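Local coordinates for geranyltranstransferase (Stenotrophomonas maltophilia, PDB 7LBJ), which probably catalyses the magnesium-dependent condensation of an allylic diphosphate with isopentenyl diphosphate, lengthening prenyl chains to farnesyl diphosphate or longer products, at residues L59-G64 with S73-A78; V144-T149 with A199-A204; L190-V195 with S214-L219. All blocks are in the same frame, centred on the assembly; numbering follows the deposited sequence. Where two conformers were deposited one is given.

All three contacts lie within the all-helical isoprenoid synthase fold, and all are largely buried. Contacts 2 and 3 share helix 176-201, whose C-terminal end meets helix 140-154 and which packs on helix 206-233 one to two turns earlier. Contact 1 joins helices 55-65 and 75-92 and touches both others: Leu74 packs on Cys201, while Leu59 and Val60 pack on Val195 and Ala194. Contact 1 combines apolar packing with a tyrosine-carboxylate hydrogen bond. Contact 2 is smaller and relies on methyl and sulfur packing, beside a helix that also reaches the second subunit. Contact 3 is apolar in its middle, with a partly exposed charged margin where 1,2-ethanediol is bound.

Contact 1. Residues L59-G64 with S73-A78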
# COMPACT_ATOMS: atom_id res chain seq x y z
N LEU A 59 19.77 -5.54 5.45
CA LEU A 59 20.28 -4.18 5.29
C LEU A 59 19.76 -3.26 6.40
O LEU A 59 20.51 -2.41 6.89
CB LEU A 59 19.90 -3.63 3.92
CG LEU A 59 20.68 -4.21 2.74
CD1 LEU A 59 19.90 -3.94 1.45
CD2 LEU A 59 22.10 -3.60 2.64
N VAL A 60 18.49 -3.39 6.79
CA VAL A 60 17.97 -2.58 7.90
C VAL A 60 18.75 -2.87 9.17
O VAL A 60 19.22 -1.96 9.87
CB VAL A 60 16.46 -2.83 8.10
CG1 VAL A 60 15.97 -2.12 9.37
CG2 VAL A 60 15.66 -2.34 6.87
N TYR A 61 18.88 -4.15 9.52
CA TYR A 61 19.58 -4.49 10.75
C TYR A 61 21.05 -4.07 10.69
O TYR A 61 21.59 -3.56 11.67
CB TYR A 61 19.47 -5.99 11.01
CG TYR A 61 18.10 -6.49 11.42
CD1 TYR A 61 17.47 -6.01 12.58
CD2 TYR A 61 17.46 -7.49 10.69
CE1 TYR A 61 16.21 -6.52 12.98
CE2 TYR A 61 16.21 -8.02 11.09
CZ TYR A 61 15.59 -7.52 12.22
OH TYR A 61 14.37 -8.05 12.61
N ALA A 62 21.70 -4.31 9.55
CA ALA A 62 23.13 -4.04 9.44
C ALA A 62 23.40 -2.54 9.48
O ALA A 62 24.41 -2.09 10.04
CB ALA A 62 23.70 -4.62 8.14
N SER A 63 22.50 -1.76 8.90
CA SER A 63 22.62 -0.30 8.97
C SER A 63 22.40 0.18 10.40
O SER A 63 23.17 1.01 10.91
CB SER A 63 21.61 0.34 8.01
OG SER A 63 21.75 1.75 7.97
N GLY A 64 21.36 -0.33 11.06
CA GLY A 64 21.17 0.03 12.46
C GLY A 64 22.34 -0.41 13.31
O GLY A 64 22.70 0.25 14.29
N SER A 73 14.38 -2.09 18.02
CA SER A 73 14.13 -0.79 17.39
C SER A 73 14.08 -0.89 15.88
O SER A 73 13.74 0.10 15.22
CB SER A 73 15.23 0.21 17.75
OG SER A 73 15.23 0.54 19.12
N LEU A 74 14.44 -2.04 15.32
CA LEU A 74 14.58 -2.19 13.88
C LEU A 74 13.57 -3.15 13.28
O LEU A 74 13.43 -3.17 12.05
CB LEU A 74 16.02 -2.67 13.57
CG LEU A 74 17.11 -1.65 13.95
CD1 LEU A 74 18.47 -2.31 14.10
CD2 LEU A 74 17.20 -0.52 12.89
N ASP A 75 12.88 -3.95 14.10
CA ASP A 75 12.05 -5.05 13.60
C ASP A 75 10.96 -4.54 12.65
O ASP A 75 10.73 -5.15 11.59
CB ASP A 75 11.40 -5.82 14.75
CG ASP A 75 12.39 -6.68 15.54
OD1 ASP A 75 13.36 -7.22 14.96
OD2 ASP A 75 12.18 -6.84 16.77
N ALA A 76 10.25 -3.47 13.02
CA ALA A 76 9.18 -2.98 12.15
C ALA A 76 9.74 -2.51 10.81
O ALA A 76 9.17 -2.80 9.75
CB ALA A 76 8.41 -1.83 12.82
N ALA A 77 10.84 -1.77 10.84
CA ALA A 77 11.43 -1.32 9.58
C ALA A 77 11.88 -2.51 8.75
O ALA A 77 11.66 -2.54 7.53
CB ALA A 77 12.61 -0.38 9.82
N ALA A 78 12.51 -3.48 9.40
CA ALA A 78 13.01 -4.66 8.68
C ALA A 78 11.87 -5.47 8.08
O ALA A 78 11.95 -5.90 6.92
CB ALA A 78 13.86 -5.52 9.61
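Tyr61 reaches across to Ala78, Leu74 and Asp75 with different parts of its side chain. Ala78 CB sits over one face, offset toward the rim, 4.0 Å from the centroid of the Tyr61 ring in a CH-pi contact. Leu74 CB approaches the CD1 corner of Tyr61 obliquely at 3.8 Å, the two side chains sliding past each other in opposite directions. At the ring edge, Tyr61 OH donates to the anti lone pair of Asp75 OD1 over 2.7 Å, with ring and carboxylate planes 78° apart. The same oxygen also forms a salt bridge with Arg21 of helix 11-29, whose Trp18 stacks on Tyr61. In this all-helical isoprenoid synthase fold, the contact joins helix 55-65 to the start of helix 75-92, the next long helix of the chain. Val60 points toward helix 75-92: CG1, anti to the backbone N (chi1 173°), lies 3.7 Å from Ala78 N, 3.8 Å from Ala77 CB and 4.1 Å from Leu74 CD2. Leu74 meanwhile spreads its branches against helix 55-65, CD1 lying 3.9 Å from Gly64 CA and CD2 3.9 Å from Val60 O, while Cys201 of helix 176-201 packs against its side chain.

Contact 2. Residues V144-T149 with A199-A204; sequences VACLQT and ALCGQA
Leu200 meets Ala145 and Thr149 where the last turn of helix 176-201 lies against helix 140-154, two members of the helical bundle of the isoprenoid synthase fold. The apolar part of the contact centres on one methyl group. Leu200 CD1 is 4.1 Å from Ala145 CB and 4.0 Å from Ala145 O, so it rests on both the side chain and the backbone of that residue. The same methyl lies 3.9 Å from Thr149 OG1, one turn further along helix 140-154, where the two side chains pass at a slant. Leu200 also packs on Leu209 of helix 206-233.

The sulfur contact runs alongside. Cys146 SG and Cys201 SG stand 4.1 Å apart, much too far for a disulfide, and meet in van der Waals fashion. Each sulfur is turned anti to its own carbonyl carbon (chi1 -74° in Cys146, -68° in Cys201), the rotation that brings the two SG atoms together.

Between the two segments the contact is packing alone. Just past Cys201 and Gly202 the chain turns away in a Schellman motif: Gln203 has positive phi, its N bonds to Leu200 O, and Ala204 N bonds to Ala199 O. Another face of the same turn of helix 140-154 belongs to the dimer interface, where Leu147 packs on Leu147 of the second subunit. A polar tie between the helices comes from Arg196, one turn before Leu200, whose NE donates to Thr149 OG1. That hydroxyl in turn donates to Ala145 O at 2.9 Å; this carbonyl oxygen takes Thr149 N as well, the two donors arriving from opposite faces of the carbonyl plane.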
# COMPACT_ATOMS: atom_id res chain seq x y z
N VAL A 144 7.09 8.44 11.30
CA VAL A 144 6.74 9.24 10.13
C VAL A 144 7.90 9.28 9.13
O VAL A 144 7.69 9.13 7.92
CB VAL A 144 6.31 10.66 10.55
CG1 VAL A 144 6.45 11.64 9.39
CG2 VAL A 144 4.88 10.63 11.06
N ALA A 145 9.13 9.45 9.62
CA ALA A 145 10.27 9.50 8.72
C ALA A 145 10.47 8.17 8.00
O ALA A 145 10.83 8.14 6.81
CB ALA A 145 11.54 9.88 9.48
N CYS A 146 10.24 7.06 8.71
CA CYS A 146 10.35 5.75 8.06
C CYS A 146 9.24 5.56 7.04
O CYS A 146 9.48 5.00 5.97
CB CYS A 146 10.32 4.64 9.11
SG CYS A 146 11.85 4.53 10.02
N LEU A 147 8.01 5.97 7.39
CA LEU A 147 6.89 5.83 6.47
C LEU A 147 7.06 6.68 5.23
O LEU A 147 6.75 6.22 4.12
CB LEU A 147 5.58 6.20 7.16
CG LEU A 147 4.99 5.13 8.09
CD1 LEU A 147 4.30 5.79 9.28
CD2 LEU A 147 4.00 4.30 7.34
N GLN A 148 7.54 7.92 5.38
CA GLN A 148 7.83 8.72 4.20
C GLN A 148 8.86 8.03 3.32
O GLN A 148 8.74 8.01 2.08
CB GLN A 148 8.36 10.09 4.61
CG GLN A 148 7.38 10.98 5.36
CD GLN A 148 8.06 12.23 5.88
OE1 GLN A 148 9.09 12.16 6.55
NE2 GLN A 148 7.50 13.38 5.56
N THR A 149 9.90 7.49 3.95
CA THR A 149 10.96 6.83 3.18
C THR A 149 10.40 5.65 2.39
O THR A 149 10.68 5.50 1.19
CB THR A 149 12.08 6.36 4.14
OG1 THR A 149 12.71 7.51 4.72
CG2 THR A 149 13.14 5.52 3.41
N ALA A 199 19.31 3.32 9.43
CA ALA A 199 20.12 4.41 9.95
C ALA A 199 19.26 5.44 10.67
O ALA A 199 19.68 5.99 11.69
CB ALA A 199 20.91 5.07 8.82
N LEU A 200 18.04 5.70 10.16
CA LEU A 200 17.13 6.57 10.89
C LEU A 200 16.82 6.00 12.27
O LEU A 200 16.79 6.74 13.26
CB LEU A 200 15.83 6.76 10.11
CG LEU A 200 15.92 7.68 8.90
CD1 LEU A 200 14.61 7.60 8.13
CD2 LEU A 200 16.19 9.10 9.37
N CYS A 201 16.59 4.69 12.36
CA CYS A 201 16.30 4.12 13.67
C CYS A 201 17.53 4.19 14.57
O CYS A 201 17.41 4.24 15.80
CB CYS A 201 15.81 2.68 13.53
SG CYS A 201 14.19 2.51 12.77
N GLY A 202 18.73 4.21 13.97
CA GLY A 202 19.98 4.45 14.66
C GLY A 202 20.25 5.91 14.98
O GLY A 202 21.30 6.22 15.55
N GLN A 203 19.33 6.80 14.61
CA GLN A 203 19.43 8.24 14.88
C GLN A 203 20.59 8.87 14.13
O GLN A 203 21.21 9.82 14.62
CB GLN A 203 19.51 8.52 16.38
CG GLN A 203 18.39 7.82 17.13
CD GLN A 203 18.35 8.09 18.62
OE1 GLN A 203 18.70 9.18 19.07
NE2 GLN A 203 17.90 7.11 19.37
N ALA A 204 20.88 8.37 12.93
CA ALA A 204 21.92 8.97 12.10
C ALA A 204 21.55 10.38 11.69
O ALA A 204 20.37 10.70 11.50
CB ALA A 204 22.13 8.13 10.84

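Contact 3. Residues L190-V195 with S214-L219; sequences LIRAAV and SFADAL. With EDO (1,2-ethanediol), chain F.
The guanidinium of Arg192 has Asp217 CG over one face, together with C2 of a bound 1,2-ethanediol, probably from the crystallisation liquor. The guanidinium and carboxylate planes are 42° apart, and the two side chains run alongside one another in the same direction. Asp217 OD1 is 4.0 Å from Arg192 NH1, a long salt bridge in which the oxygen lies off the guanidinium plane with no N-H directed at it, an attraction that is probably purely electrostatic. The stronger polar partner is Asp213, one turn before Asp217, whose OD2 forms a salt bridge with Arg192 NH2 and is also hydrogen-bonded to the diol.

This charged margin borders a close crossing of helices 176-201 and 206-233, consecutive and roughly antiparallel in the isoprenoid synthase bundle. In this family the second aspartate-rich motif lies farther along the latter helix. The short segments approach to 8.5 Å at 146°, with the small Ala216 at the crossing: its CB is 3.9 Å from Arg192 CA and 3.7 Å from Val195 CG2, the branch that the rotation of Val195 sets anti to the carbonyl carbon and against this methyl. The aliphatic stem of Arg192 joins in, CG lying 3.7 Å from Asp217 N. Towards the bundle interior, Ile191 CG2 touches Ala216 O at 3.7 Å and Leu219 CD2 at 4.0 Å, with the isoleucine and leucine side chains at about a right angle. Leu59 of helix 55-65 packs on both Ile191 and Val195, while Leu219 also meets Met274 of helix 260-277.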
# COMPACT_ATOMS: atom_id res chain seq x y z
N LEU A 190 14.08 0.67 -3.15
CA LEU A 190 13.73 -0.02 -1.91
C LEU A 190 14.97 -0.50 -1.16
O LEU A 190 14.97 -0.55 0.07
CB LEU A 190 12.80 -1.19 -2.20
CG LEU A 190 12.30 -2.03 -1.02
CD1 LEU A 190 11.44 -1.15 -0.09
CD2 LEU A 190 11.50 -3.20 -1.58
N ILE A 191 16.04 -0.83 -1.89
CA ILE A 191 17.30 -1.16 -1.24
C ILE A 191 17.88 0.05 -0.51
O ILE A 191 18.36 -0.07 0.63
CB ILE A 191 18.28 -1.75 -2.28
CG1 ILE A 191 17.89 -3.22 -2.51
CG2 ILE A 191 19.73 -1.62 -1.80
CD1 ILE A 191 18.54 -3.85 -3.78
N ARG A 192 17.83 1.23 -1.14
CA ARG A 192 18.25 2.44 -0.44
C ARG A 192 17.33 2.75 0.74
O ARG A 192 17.79 3.21 1.79
CB ARG A 192 18.30 3.63 -1.40
CG ARG A 192 19.44 3.51 -2.42
CD ARG A 192 19.18 4.43 -3.59
NE ARG A 192 19.21 5.84 -3.20
CZ ARG A 192 18.99 6.85 -4.03
NH1 ARG A 192 18.68 6.63 -5.30
NH2 ARG A 192 19.08 8.10 -3.58
N ALA A 193 16.02 2.50 0.59
CA ALA A 193 15.12 2.73 1.72
C ALA A 193 15.49 1.86 2.91
O ALA A 193 15.43 2.31 4.06
CB ALA A 193 13.66 2.48 1.32
N ALA A 194 15.87 0.61 2.66
CA ALA A 194 16.19 -0.28 3.77
C ALA A 194 17.37 0.27 4.55
O ALA A 194 17.32 0.37 5.78
CB ALA A 194 16.49 -1.69 3.26
N VAL A 195 18.43 0.69 3.85
CA VAL A 195 19.59 1.25 4.54
C VAL A 195 19.21 2.55 5.25
O VAL A 195 19.63 2.79 6.39
CB VAL A 195 20.74 1.46 3.54
CG1 VAL A 195 21.88 2.32 4.17
CG2 VAL A 195 21.25 0.07 3.06
N SER A 214 24.88 6.58 -0.61
CA SER A 214 25.81 6.35 -1.71
C SER A 214 26.23 4.88 -1.76
O SER A 214 26.35 4.27 -2.83
CB SER A 214 27.02 7.27 -1.54
OG SER A 214 27.94 7.16 -2.59
N PHE A 215 26.49 4.31 -0.59
CA PHE A 215 26.79 2.88 -0.52
C PHE A 215 25.60 2.05 -1.01
O PHE A 215 25.75 1.12 -1.82
CB PHE A 215 27.15 2.52 0.92
CG PHE A 215 27.18 1.03 1.22
CD1 PHE A 215 28.33 0.28 1.00
CD2 PHE A 215 26.07 0.39 1.74
CE1 PHE A 215 28.36 -1.08 1.29
CE2 PHE A 215 26.09 -0.97 2.04
CZ PHE A 215 27.24 -1.71 1.81
N ALA A 216 24.40 2.38 -0.54
CA ALA A 216 23.23 1.57 -0.85
C ALA A 216 22.85 1.71 -2.32
O ALA A 216 22.33 0.76 -2.93
CB ALA A 216 22.05 1.98 0.04
N ASP A 217 23.07 2.89 -2.89
CA ASP A 217 22.84 3.10 -4.32
C ASP A 217 23.71 2.15 -5.14
O ASP A 217 23.23 1.44 -6.03
CB ASP A 217 23.13 4.56 -4.66
CG ASP A 217 22.62 4.98 -6.03
OD1 ASP A 217 21.70 4.34 -6.57
OD2 ASP A 217 23.15 5.97 -6.58
N ALA A 218 25.01 2.12 -4.83
CA ALA A 218 25.91 1.20 -5.54
C ALA A 218 25.52 -0.25 -5.32
O ALA A 218 25.58 -1.07 -6.26
CB ALA A 218 27.36 1.44 -5.12
N LEU A 219 25.11 -0.62 -4.09
CA LEU A 219 24.76 -2.01 -3.81
C LEU A 219 23.57 -2.48 -4.64
O LEU A 219 23.56 -3.61 -5.15
CB LEU A 219 24.48 -2.20 -2.32
CG LEU A 219 24.32 -3.65 -1.84
CD1 LEU A 219 24.87 -3.76 -0.43
CD2 LEU A 219 22.87 -4.06 -1.84
C1 EDO F . 24.39 9.15 -4.62
O1 EDO F . 25.65 8.73 -4.07
C2 EDO F . 23.26 8.43 -3.91
O2 EDO F . 22.93 9.20 -2.75